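Local coordinates for DUF1818 domain-containing protein (Prochlorococcus marinus, PDB 2IT9), which is of unknown function but may bind DNA, at residues Ile41-Val46 with Asn116-Met121; Asp51-Val56 with Glu64-Glu69; Trp75-Asn80 with Trp86-Ile91. All coordinates share one frame; numbering follows the deposited sequence.

Interaction 1 joins helix 36-56 to helix 110-120, interaction 2 joins it to an antiparallel sheet, and interaction 3 pairs two strands of that sheet. The centres of interactions 1 and 2 lie about 17 Å apart; Asp51 OD1 and Arg119 NH2 join them in a long, weak ion pair of 3.3 Å. Interaction 3, centred about 13 Å from interaction 1, lies beneath the same helix, with Val45 CG1 3.6 Å from Ala77 CB. Interactions 2 and 3, about 12 Å apart, share the sheet: Leu68 N probably bonds to Leu79 O and Thr67 OG1 to Asn80 OD1, each at 2.8 Å. A triethylene glycol, probably from the crystallisation liquor, lies about 3 Å from the Arg89 side chain.

Interaction 1. Residues Ile41-Val46 with Asn116-Met121; sequences ILVEVV and NAMRSM
Met118, a selenomethionine in this crystal, reaches from its helix onto Leu42, Val43 and Val46 and carries the whole contact, a worked example of how one long, flexible side chain can bridge two helices. The segment axes come no closer than 10.6 Å and cross at -126°, so the chain has ground to cover. Its CB starts beside Val43, 4.3 Å from CG1, the loosest of the three meetings. With CG set anti to the carbonyl carbon (chi1 -72°) and every later torsion extended, the rest of the chain runs straight out toward helix 36-56. The selenium SE then passes Val46 at about a right angle, 3.8 Å from CG1 and 4.0 Å from CB. Finally the methyl CE arrives at Leu42, 3.9 Å from CD2 and 4.1 Å from CG, again crossing that side chain nearly squarely. No hydrogen bond links the two segments; the contact is apolar packing, and of the 190 Å² buried Met118 supplies 103 Å². On its own helix, Ser120 OG bonds back to Asn116 O at 3.0 Å. The same selenomethionine also touches Trp39 and Met47 of helix 36-56 and Ile12 of strand 10-15, while Leu42 leans on Trp75, so helix 36-56 lies between helix 110-120 on one flank and strand 75-82 on another.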
loop_
_atom_site.group_PDB
_atom_site.type_symbol
_atom_site.label_atom_id
_atom_site.label_comp_id
_atom_site.label_asym_id
_atom_site.label_seq_id
_atom_site.Cartn_x
_atom_site.Cartn_y
_atom_site.Cartn_z
ATOM N N ILE A 41 9.723 -15.525 -3.261
ATOM C CA ILE A 41 8.735 -16.213 -2.435
ATOM C C ILE A 41 7.314 -15.764 -2.777
ATOM O O ILE A 41 6.400 -16.602 -2.870
ATOM C CB ILE A 41 9.053 -16.060 -0.936
ATOM C CG1 ILE A 41 10.369 -16.745 -0.582
ATOM C CG2 ILE A 41 7.915 -16.692 -0.065
ATOM C CD1 ILE A 41 10.833 -16.473 0.835
ATOM N N LEU A 42 7.112 -14.459 -2.973
ATOM C CA LEU A 42 5.818 -13.922 -3.342
ATOM C C LEU A 42 5.266 -14.649 -4.555
ATOM O O LEU A 42 4.132 -15.118 -4.552
ATOM C CB LEU A 42 5.874 -12.411 -3.658
ATOM C CG LEU A 42 4.529 -11.834 -4.099
ATOM C CD1 LEU A 42 3.434 -12.050 -3.057
ATOM C CD2 LEU A 42 4.669 -10.341 -4.408
ATOM N N VAL A 43 6.066 -14.729 -5.604
ATOM C CA VAL A 43 5.607 -15.358 -6.830
ATOM C C VAL A 43 5.274 -16.841 -6.627
ATOM O O VAL A 43 4.257 -17.323 -7.127
ATOM C CB VAL A 43 6.579 -15.140 -7.998
ATOM C CG1 VAL A 43 6.040 -15.860 -9.243
ATOM C CG2 VAL A 43 6.751 -13.633 -8.307
ATOM N N GLU A 44 6.096 -17.545 -5.862
ATOM C CA GLU A 44 5.836 -18.934 -5.588
ATOM C C GLU A 44 4.528 -19.130 -4.786
ATOM O O GLU A 44 3.766 -20.067 -5.044
ATOM C CB GLU A 44 7.015 -19.519 -4.841
ATOM C CG GLU A 44 8.256 -19.650 -5.753
ATOM C CD GLU A 44 9.500 -20.081 -5.023
ATOM O OE1 GLU A 44 9.420 -20.203 -3.801
ATOM O OE2 GLU A 44 10.554 -20.281 -5.670
ATOM N N VAL A 45 4.272 -18.219 -3.844
ATOM C CA VAL A 45 3.068 -18.294 -3.017
ATOM C C VAL A 45 1.810 -18.013 -3.848
ATOM O O VAL A 45 0.815 -18.743 -3.775
ATOM C CB VAL A 45 3.186 -17.296 -1.861
ATOM C CG1 VAL A 45 1.792 -16.926 -1.219
ATOM C CG2 VAL A 45 4.202 -17.816 -0.813
ATOM N N VAL A 46 1.870 -16.946 -4.628
ATOM C CA VAL A 46 0.746 -16.558 -5.471
ATOM C C VAL A 46 0.474 -17.649 -6.506
ATOM O O VAL A 46 -0.706 -17.989 -6.701
ATOM C CB VAL A 46 0.955 -15.188 -6.065
ATOM C CG1 VAL A 46 -0.151 -14.845 -7.135
ATOM C CG2 VAL A 46 0.976 -14.130 -4.975
ATOM N N ASN A 116 -0.654 -13.060 -14.408
ATOM C CA ASN A 116 -0.096 -13.153 -15.739
ATOM C C ASN A 116 1.236 -12.403 -15.865
ATOM O O ASN A 116 2.173 -12.913 -16.514
ATOM C CB ASN A 116 -1.124 -12.672 -16.773
ATOM C CG ASN A 116 -2.303 -13.655 -16.940
ATOM O OD1 ASN A 116 -2.218 -14.836 -16.559
ATOM N ND2 ASN A 116 -3.391 -13.175 -17.549
ATOM N N ALA A 117 1.317 -11.212 -15.254
ATOM C CA ALA A 117 2.558 -10.399 -15.275
ATOM C C ALA A 117 3.658 -11.093 -14.491
ATOM O O ALA A 117 4.794 -11.085 -14.909
ATOM C CB ALA A 117 2.312 -8.997 -14.699
HETATM N N MSE A 118 3.333 -11.662 -13.330
HETATM C CA MSE A 118 4.315 -12.373 -12.518
HETATM C C MSE A 118 4.908 -13.511 -13.270
HETATM O O MSE A 118 6.127 -13.700 -13.229
HETATM C CB MSE A 118 3.679 -12.917 -11.232
HETATM C CG MSE A 118 3.371 -11.851 -10.272
HETATM SE SE MSE A 118 2.556 -12.592 -8.666
HETATM C CE MSE A 118 2.607 -11.035 -7.599
ATOM N N ARG A 119 4.062 -14.280 -13.950
ATOM C CA ARG A 119 4.534 -15.422 -14.719
ATOM C C ARG A 119 5.449 -15.074 -15.901
ATOM O O ARG A 119 6.270 -15.895 -16.300
ATOM C CB ARG A 119 3.351 -16.204 -15.286
ATOM C CG ARG A 119 2.498 -16.940 -14.291
ATOM C CD ARG A 119 1.577 -17.957 -15.020
ATOM N NE ARG A 119 0.834 -18.792 -14.066
ATOM C CZ ARG A 119 -0.482 -18.754 -13.821
ATOM N NH1 ARG A 119 -1.298 -17.938 -14.495
ATOM N NH2 ARG A 119 -1.004 -19.588 -12.908
ATOM N N SER A 120 5.295 -13.884 -16.474
ATOM C CA SER A 120 6.042 -13.499 -17.656
ATOM C C SER A 120 7.076 -12.397 -17.481
ATOM O O SER A 120 7.541 -11.871 -18.487
ATOM C CB SER A 120 5.044 -13.014 -18.704
ATOM O OG SER A 120 4.407 -11.834 -18.247
HETATM N N MSE A 121 7.468 -12.038 -16.257
HETATM C CA MSE A 121 8.380 -10.872 -16.090
HETATM C C MSE A 121 9.645 -10.800 -17.023
HETATM O O MSE A 121 10.029 -9.716 -17.516
HETATM C CB MSE A 121 8.772 -10.683 -14.635
HETATM C CG MSE A 121 7.739 -10.042 -13.767
HETATM SE SE MSE A 121 7.063 -8.201 -14.220
HETATM C CE MSE A 121 8.585 -6.950 -13.967
#

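Interaction 2. Residues Asp51-Val56 with Glu64-Glu69; sequences DQYKLV and EDITLE
Gln52 is the first residue of 51-56 to meet the strand, and it does so with an amide that lies obliquely against the branched end of Leu68. Its CG stands anti to the backbone N (chi1 -171°) and the chain stays extended, which carries OE1 to 3.7 Å from Leu68 CD1 and 3.9 Å from CD2; these are van der Waals contacts, with no hydrogen bond across the segments. Tyr53 follows, and the same methyl serves it too: Leu68 CD1 lies 3.8 Å from Tyr53 N and 4.1 Å from Tyr53 CB. Without the two methyls of Leu68, as with an alanine here, the turn carrying Gln52 and Tyr53 would probably lose its filling and the Gln52 amide would be freer to turn. The arrangement illustrates helix-on-sheet packing at an outer strand: the helix runs nearly antiparallel to 65-69, at 157° with the axes 10.0 Å apart, and Ile66 and Leu68 on one face of the strand point up to it. The Tyr53 ring presents an edge to Ile66, whose CG2 lies near the ring plane, 4.1 Å from CD1, while the hydroxyl goes on to bond with Asp82 O. One turn later Val56 and Ile66 reach toward each other tip to tip, CG1 to CG1 at 4.0 Å, and CG1 of Val56 also touches the CB of Ile66.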
loop_
_atom_site.group_PDB
_atom_site.type_symbol
_atom_site.label_atom_id
_atom_site.label_comp_id
_atom_site.label_asym_id
_atom_site.label_seq_id
_atom_site.Cartn_x
_atom_site.Cartn_y
_atom_site.Cartn_z
ATOM N N ASP A 51 -3.070 -21.654 -8.655
ATOM C CA ASP A 51 -3.288 -22.972 -9.217
ATOM C C ASP A 51 -4.322 -23.759 -8.423
ATOM O O ASP A 51 -5.178 -24.434 -9.006
ATOM C CB ASP A 51 -1.977 -23.789 -9.277
ATOM C CG ASP A 51 -0.980 -23.259 -10.331
ATOM O OD1 ASP A 51 -1.309 -22.339 -11.137
ATOM O OD2 ASP A 51 0.158 -23.768 -10.331
ATOM N N GLN A 52 -4.223 -23.705 -7.096
ATOM C CA GLN A 52 -5.177 -24.418 -6.257
ATOM C C GLN A 52 -6.601 -23.904 -6.430
ATOM O O GLN A 52 -7.549 -24.698 -6.502
ATOM C CB GLN A 52 -4.813 -24.287 -4.817
ATOM C CG GLN A 52 -5.646 -25.185 -3.983
ATOM C CD GLN A 52 -5.272 -25.109 -2.564
ATOM O OE1 GLN A 52 -4.628 -24.137 -2.141
ATOM N NE2 GLN A 52 -5.620 -26.165 -1.800
ATOM N N TYR A 53 -6.746 -22.580 -6.463
ATOM C CA TYR A 53 -8.029 -21.976 -6.710
ATOM C C TYR A 53 -8.608 -22.451 -8.042
ATOM O O TYR A 53 -9.775 -22.833 -8.104
ATOM C CB TYR A 53 -7.932 -20.462 -6.686
ATOM C CG TYR A 53 -9.104 -19.777 -7.370
ATOM C CD1 TYR A 53 -10.325 -19.626 -6.727
ATOM C CD2 TYR A 53 -9.001 -19.325 -8.676
ATOM C CE1 TYR A 53 -11.419 -19.015 -7.372
ATOM C CE2 TYR A 53 -10.070 -18.708 -9.315
ATOM C CZ TYR A 53 -11.282 -18.565 -8.678
ATOM O OH TYR A 53 -12.342 -17.959 -9.359
ATOM N N LYS A 54 -7.804 -22.432 -9.107
ATOM C CA LYS A 54 -8.266 -22.856 -10.439
ATOM C C LYS A 54 -8.849 -24.272 -10.404
ATOM O O LYS A 54 -9.801 -24.588 -11.145
ATOM C CB LYS A 54 -7.125 -22.763 -11.478
ATOM C CG LYS A 54 -6.599 -21.335 -11.782
ATOM C CD LYS A 54 -7.601 -20.465 -12.543
ATOM C CE LYS A 54 -7.034 -19.078 -12.911
ATOM N NZ LYS A 54 -6.805 -18.156 -11.751
ATOM N N LEU A 55 -8.292 -25.145 -9.553
ATOM C CA LEU A 55 -8.826 -26.503 -9.445
ATOM C C LEU A 55 -10.174 -26.500 -8.706
ATOM O O LEU A 55 -11.182 -27.048 -9.191
ATOM C CB LEU A 55 -7.869 -27.424 -8.681
ATOM C CG LEU A 55 -6.511 -27.757 -9.310
ATOM C CD1 LEU A 55 -5.756 -28.705 -8.370
ATOM C CD2 LEU A 55 -6.653 -28.365 -10.713
ATOM N N VAL A 56 -10.155 -25.906 -7.511
ATOM C CA VAL A 56 -11.335 -25.762 -6.656
ATOM C C VAL A 56 -12.512 -25.137 -7.434
ATOM O O VAL A 56 -13.641 -25.588 -7.315
ATOM C CB VAL A 56 -10.975 -24.903 -5.418
ATOM C CG1 VAL A 56 -12.213 -24.400 -4.687
ATOM C CG2 VAL A 56 -10.085 -25.697 -4.467
ATOM N N GLU A 64 -21.165 -20.147 -4.297
ATOM C CA GLU A 64 -20.245 -20.848 -3.380
ATOM C C GLU A 64 -18.851 -20.213 -3.403
ATOM O O GLU A 64 -18.315 -19.875 -4.465
ATOM C CB GLU A 64 -20.194 -22.369 -3.689
ATOM C CG GLU A 64 -21.489 -23.138 -3.354
ATOM C CD GLU A 64 -21.566 -24.581 -3.927
ATOM O OE1 GLU A 64 -20.687 -24.997 -4.721
ATOM O OE2 GLU A 64 -22.535 -25.299 -3.597
ATOM N N ASP A 65 -18.285 -19.997 -2.223
ATOM C CA ASP A 65 -17.004 -19.376 -2.149
ATOM C C ASP A 65 -15.965 -20.240 -1.482
ATOM O O ASP A 65 -16.281 -21.279 -0.895
ATOM C CB ASP A 65 -17.080 -17.944 -1.602
ATOM C CG ASP A 65 -17.689 -17.858 -0.259
ATOM O OD1 ASP A 65 -17.160 -18.491 0.665
ATOM O OD2 ASP A 65 -18.677 -17.094 -0.135
ATOM N N ILE A 66 -14.729 -19.784 -1.627
ATOM C CA ILE A 66 -13.575 -20.437 -1.048
ATOM C C ILE A 66 -12.643 -19.392 -0.522
ATOM O O ILE A 66 -12.537 -18.266 -1.068
ATOM C CB ILE A 66 -12.823 -21.325 -2.095
ATOM C CG1 ILE A 66 -11.735 -22.182 -1.431
ATOM C CG2 ILE A 66 -12.219 -20.491 -3.209
ATOM C CD1 ILE A 66 -12.267 -23.206 -0.476
ATOM N N THR A 67 -11.995 -19.755 0.562
ATOM C CA THR A 67 -10.926 -18.956 1.164
ATOM C C THR A 67 -9.709 -19.908 1.281
ATOM O O THR A 67 -9.834 -21.052 1.781
ATOM C CB THR A 67 -11.316 -18.442 2.588
ATOM O OG1 THR A 67 -12.536 -17.700 2.513
ATOM C CG2 THR A 67 -10.185 -17.555 3.195
ATOM N N LEU A 68 -8.551 -19.438 0.814
ATOM C CA LEU A 68 -7.328 -20.239 0.857
ATOM C C LEU A 68 -6.280 -19.353 1.467
ATOM O O LEU A 68 -6.053 -18.259 0.972
ATOM C CB LEU A 68 -6.875 -20.610 -0.573
ATOM C CG LEU A 68 -7.827 -21.439 -1.444
ATOM C CD1 LEU A 68 -7.264 -21.567 -2.839
ATOM C CD2 LEU A 68 -8.021 -22.805 -0.797
ATOM N N GLU A 69 -5.626 -19.820 2.521
ATOM C CA GLU A 69 -4.583 -19.018 3.170
ATOM C C GLU A 69 -3.289 -19.818 3.113
ATOM O O GLU A 69 -3.263 -21.009 3.459
ATOM C CB GLU A 69 -4.962 -18.746 4.636
ATOM C CG GLU A 69 -3.952 -17.983 5.405
ATOM C CD GLU A 69 -4.364 -17.791 6.846
ATOM O OE1 GLU A 69 -5.428 -17.183 7.070
ATOM O OE2 GLU A 69 -3.597 -18.209 7.739
#

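Interaction 3. Residues Trp75-Asn80 with Trp86-Ile91; sequences WLAILN and WNLRLI
Ala77 and Leu90 meet on the packed face, where Ala77 CB and Leu90 CD2 are squeezed to 3.4 Å, tighter than usual van der Waals contact. Along the same face Leu79 crosses Trp86 at about a right angle, its CD1 3.4 Å from CE3, and Trp75 CZ3 rests 3.9 Å from Leu90 CB. Helix 36-56 covers this side, with Leu49 against Ala77 and Lys54 against Trp86. The face of Ile78, Asn80, Asn87 and Arg89 is looser and wetter. The Asn80 and Asn87 side chains lie side by side, amide planes 64° apart, without bonding directly; a water links them, accepting from Asn80 ND2 at 2.9 Å and donating to Asn87 OD1 at 2.6 Å and Ile78 O at 2.8 Å, while Thr67 of the neighbouring strand holds Asn80 OD1. The extended Arg89 chain reaches a salt bridge with Glu103. Six backbone hydrogen bonds join the strands, the longest from Asn80 N to Asn87 O at 3.2 Å, its donor tilted 34° from the carbonyl plane. Alternating hydrogen-bonded and non-hydrogen-bonded pairs are those of antiparallel strands; joined by a short turn, 75-82 and 85-92 form a beta hairpin, the central strands of a four-stranded sheet.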
loop_
_atom_site.group_PDB
_atom_site.type_symbol
_atom_site.label_atom_id
_atom_site.label_comp_id
_atom_site.label_asym_id
_atom_site.label_seq_id
_atom_site.Cartn_x
_atom_site.Cartn_y
_atom_site.Cartn_z
ATOM N N TRP A 75 5.801 -14.043 3.894
ATOM C CA TRP A 75 4.496 -13.743 3.393
ATOM C C TRP A 75 3.348 -14.594 3.940
ATOM O O TRP A 75 3.493 -15.781 4.108
ATOM C CB TRP A 75 4.441 -14.013 1.875
ATOM C CG TRP A 75 5.281 -13.126 1.079
ATOM C CD1 TRP A 75 6.503 -13.391 0.588
ATOM C CD2 TRP A 75 4.949 -11.785 0.669
ATOM N NE1 TRP A 75 6.961 -12.313 -0.135
ATOM C CE2 TRP A 75 6.041 -11.301 -0.080
ATOM C CE3 TRP A 75 3.843 -10.939 0.880
ATOM C CZ2 TRP A 75 6.053 -10.022 -0.670
ATOM C CZ3 TRP A 75 3.856 -9.670 0.302
ATOM C CH2 TRP A 75 4.967 -9.217 -0.458
ATOM N N LEU A 76 2.228 -13.945 4.164
ATOM C CA LEU A 76 0.981 -14.621 4.482
ATOM C C LEU A 76 -0.020 -14.094 3.458
ATOM O O LEU A 76 -0.287 -12.878 3.334
ATOM C CB LEU A 76 0.560 -14.426 5.945
ATOM C CG LEU A 76 -0.570 -15.367 6.356
ATOM C CD1 LEU A 76 -0.603 -15.596 7.887
ATOM C CD2 LEU A 76 -1.902 -14.901 5.826
ATOM N N ALA A 77 -0.537 -15.002 2.641
ATOM C CA ALA A 77 -1.443 -14.594 1.605
ATOM C C ALA A 77 -2.803 -15.211 1.770
ATOM O O ALA A 77 -2.885 -16.375 2.074
ATOM C CB ALA A 77 -0.858 -15.006 0.257
ATOM N N ILE A 78 -3.847 -14.425 1.525
ATOM C CA ILE A 78 -5.228 -14.883 1.683
ATOM C C ILE A 78 -5.984 -14.627 0.410
ATOM O O ILE A 78 -6.152 -13.462 -0.021
ATOM C CB ILE A 78 -5.901 -14.185 2.875
ATOM C CG1 ILE A 78 -5.074 -14.401 4.176
ATOM C CG2 ILE A 78 -7.331 -14.691 3.070
ATOM C CD1 ILE A 78 -5.316 -13.356 5.177
ATOM N N LEU A 79 -6.449 -15.709 -0.196
ATOM C CA LEU A 79 -7.217 -15.649 -1.409
ATOM C C LEU A 79 -8.667 -15.913 -1.030
ATOM O O LEU A 79 -8.972 -16.882 -0.311
ATOM C CB LEU A 79 -6.730 -16.708 -2.401
ATOM C CG LEU A 79 -7.493 -16.854 -3.710
ATOM C CD1 LEU A 79 -6.590 -17.463 -4.779
ATOM C CD2 LEU A 79 -8.788 -17.635 -3.559
ATOM N N ASN A 80 -9.546 -15.056 -1.498
ATOM C CA ASN A 80 -10.997 -15.202 -1.322
ATOM C C ASN A 80 -11.659 -15.167 -2.703
ATOM O O ASN A 80 -11.435 -14.233 -3.490
ATOM C CB ASN A 80 -11.576 -14.070 -0.490
ATOM C CG ASN A 80 -11.523 -14.348 0.989
ATOM O OD1 ASN A 80 -12.365 -15.079 1.523
ATOM N ND2 ASN A 80 -10.579 -13.717 1.675
ATOM N N TRP A 86 -11.410 -13.899 -7.971
ATOM C CA TRP A 86 -10.811 -13.889 -6.655
ATOM C C TRP A 86 -10.010 -12.658 -6.315
ATOM O O TRP A 86 -9.421 -12.060 -7.188
ATOM C CB TRP A 86 -9.909 -15.106 -6.479
ATOM C CG TRP A 86 -8.835 -15.210 -7.556
ATOM C CD1 TRP A 86 -9.009 -15.631 -8.847
ATOM C CD2 TRP A 86 -7.435 -14.930 -7.421
ATOM N NE1 TRP A 86 -7.826 -15.562 -9.537
ATOM C CE2 TRP A 86 -6.837 -15.175 -8.677
ATOM C CE3 TRP A 86 -6.635 -14.464 -6.378
ATOM C CZ2 TRP A 86 -5.483 -14.994 -8.909
ATOM C CZ3 TRP A 86 -5.285 -14.285 -6.607
ATOM C CH2 TRP A 86 -4.718 -14.558 -7.869
ATOM N N ASN A 87 -9.957 -12.319 -5.017
ATOM C CA ASN A 87 -9.144 -11.199 -4.549
ATOM C C ASN A 87 -8.007 -11.775 -3.713
ATOM O O ASN A 87 -7.991 -12.973 -3.352
ATOM C CB ASN A 87 -9.954 -10.143 -3.777
ATOM C CG ASN A 87 -10.627 -10.701 -2.551
ATOM O OD1 ASN A 87 -10.061 -11.502 -1.832
ATOM N ND2 ASN A 87 -11.850 -10.269 -2.314
ATOM N N LEU A 88 -7.031 -10.923 -3.405
ATOM C CA LEU A 88 -5.837 -11.361 -2.713
ATOM C C LEU A 88 -5.338 -10.329 -1.727
ATOM O O LEU A 88 -5.102 -9.168 -2.104
ATOM C CB LEU A 88 -4.714 -11.658 -3.722
ATOM C CG LEU A 88 -3.395 -12.219 -3.137
ATOM C CD1 LEU A 88 -3.609 -13.603 -2.616
ATOM C CD2 LEU A 88 -2.341 -12.203 -4.201
ATOM N N ARG A 89 -5.209 -10.765 -0.472
ATOM C CA ARG A 89 -4.671 -9.948 0.607
ATOM C C ARG A 89 -3.308 -10.526 0.953
ATOM O O ARG A 89 -3.174 -11.738 1.102
ATOM C CB ARG A 89 -5.581 -9.978 1.813
ATOM C CG ARG A 89 -5.102 -9.072 2.905
ATOM C CD ARG A 89 -6.029 -9.083 4.100
ATOM N NE ARG A 89 -5.485 -8.243 5.170
ATOM C CZ ARG A 89 -5.732 -8.433 6.463
ATOM N NH1 ARG A 89 -6.489 -9.446 6.878
ATOM N NH2 ARG A 89 -5.192 -7.620 7.360
ATOM N N LEU A 90 -2.301 -9.662 1.026
ATOM C CA LEU A 90 -0.939 -10.076 1.316
ATOM C C LEU A 90 -0.446 -9.358 2.583
ATOM O O LEU A 90 -0.625 -8.145 2.714
ATOM C CB LEU A 90 0.002 -9.717 0.204
ATOM C CG LEU A 90 -0.262 -10.468 -1.099
ATOM C CD1 LEU A 90 0.620 -9.863 -2.149
ATOM C CD2 LEU A 90 0.061 -11.939 -0.929
ATOM N N ILE A 91 0.124 -10.128 3.487
ATOM C CA ILE A 91 0.752 -9.594 4.696
ATOM C C ILE A 91 2.228 -9.946 4.652
ATOM O O ILE A 91 2.593 -11.141 4.694
ATOM C CB ILE A 91 0.132 -10.179 5.960
ATOM C CG1 ILE A 91 -1.395 -10.148 5.901
ATOM C CG2 ILE A 91 0.711 -9.517 7.218
ATOM C CD1 ILE A 91 -1.976 -8.849 5.747
HETATM O O HOH W 1 -8.587 -12.136 0.267
#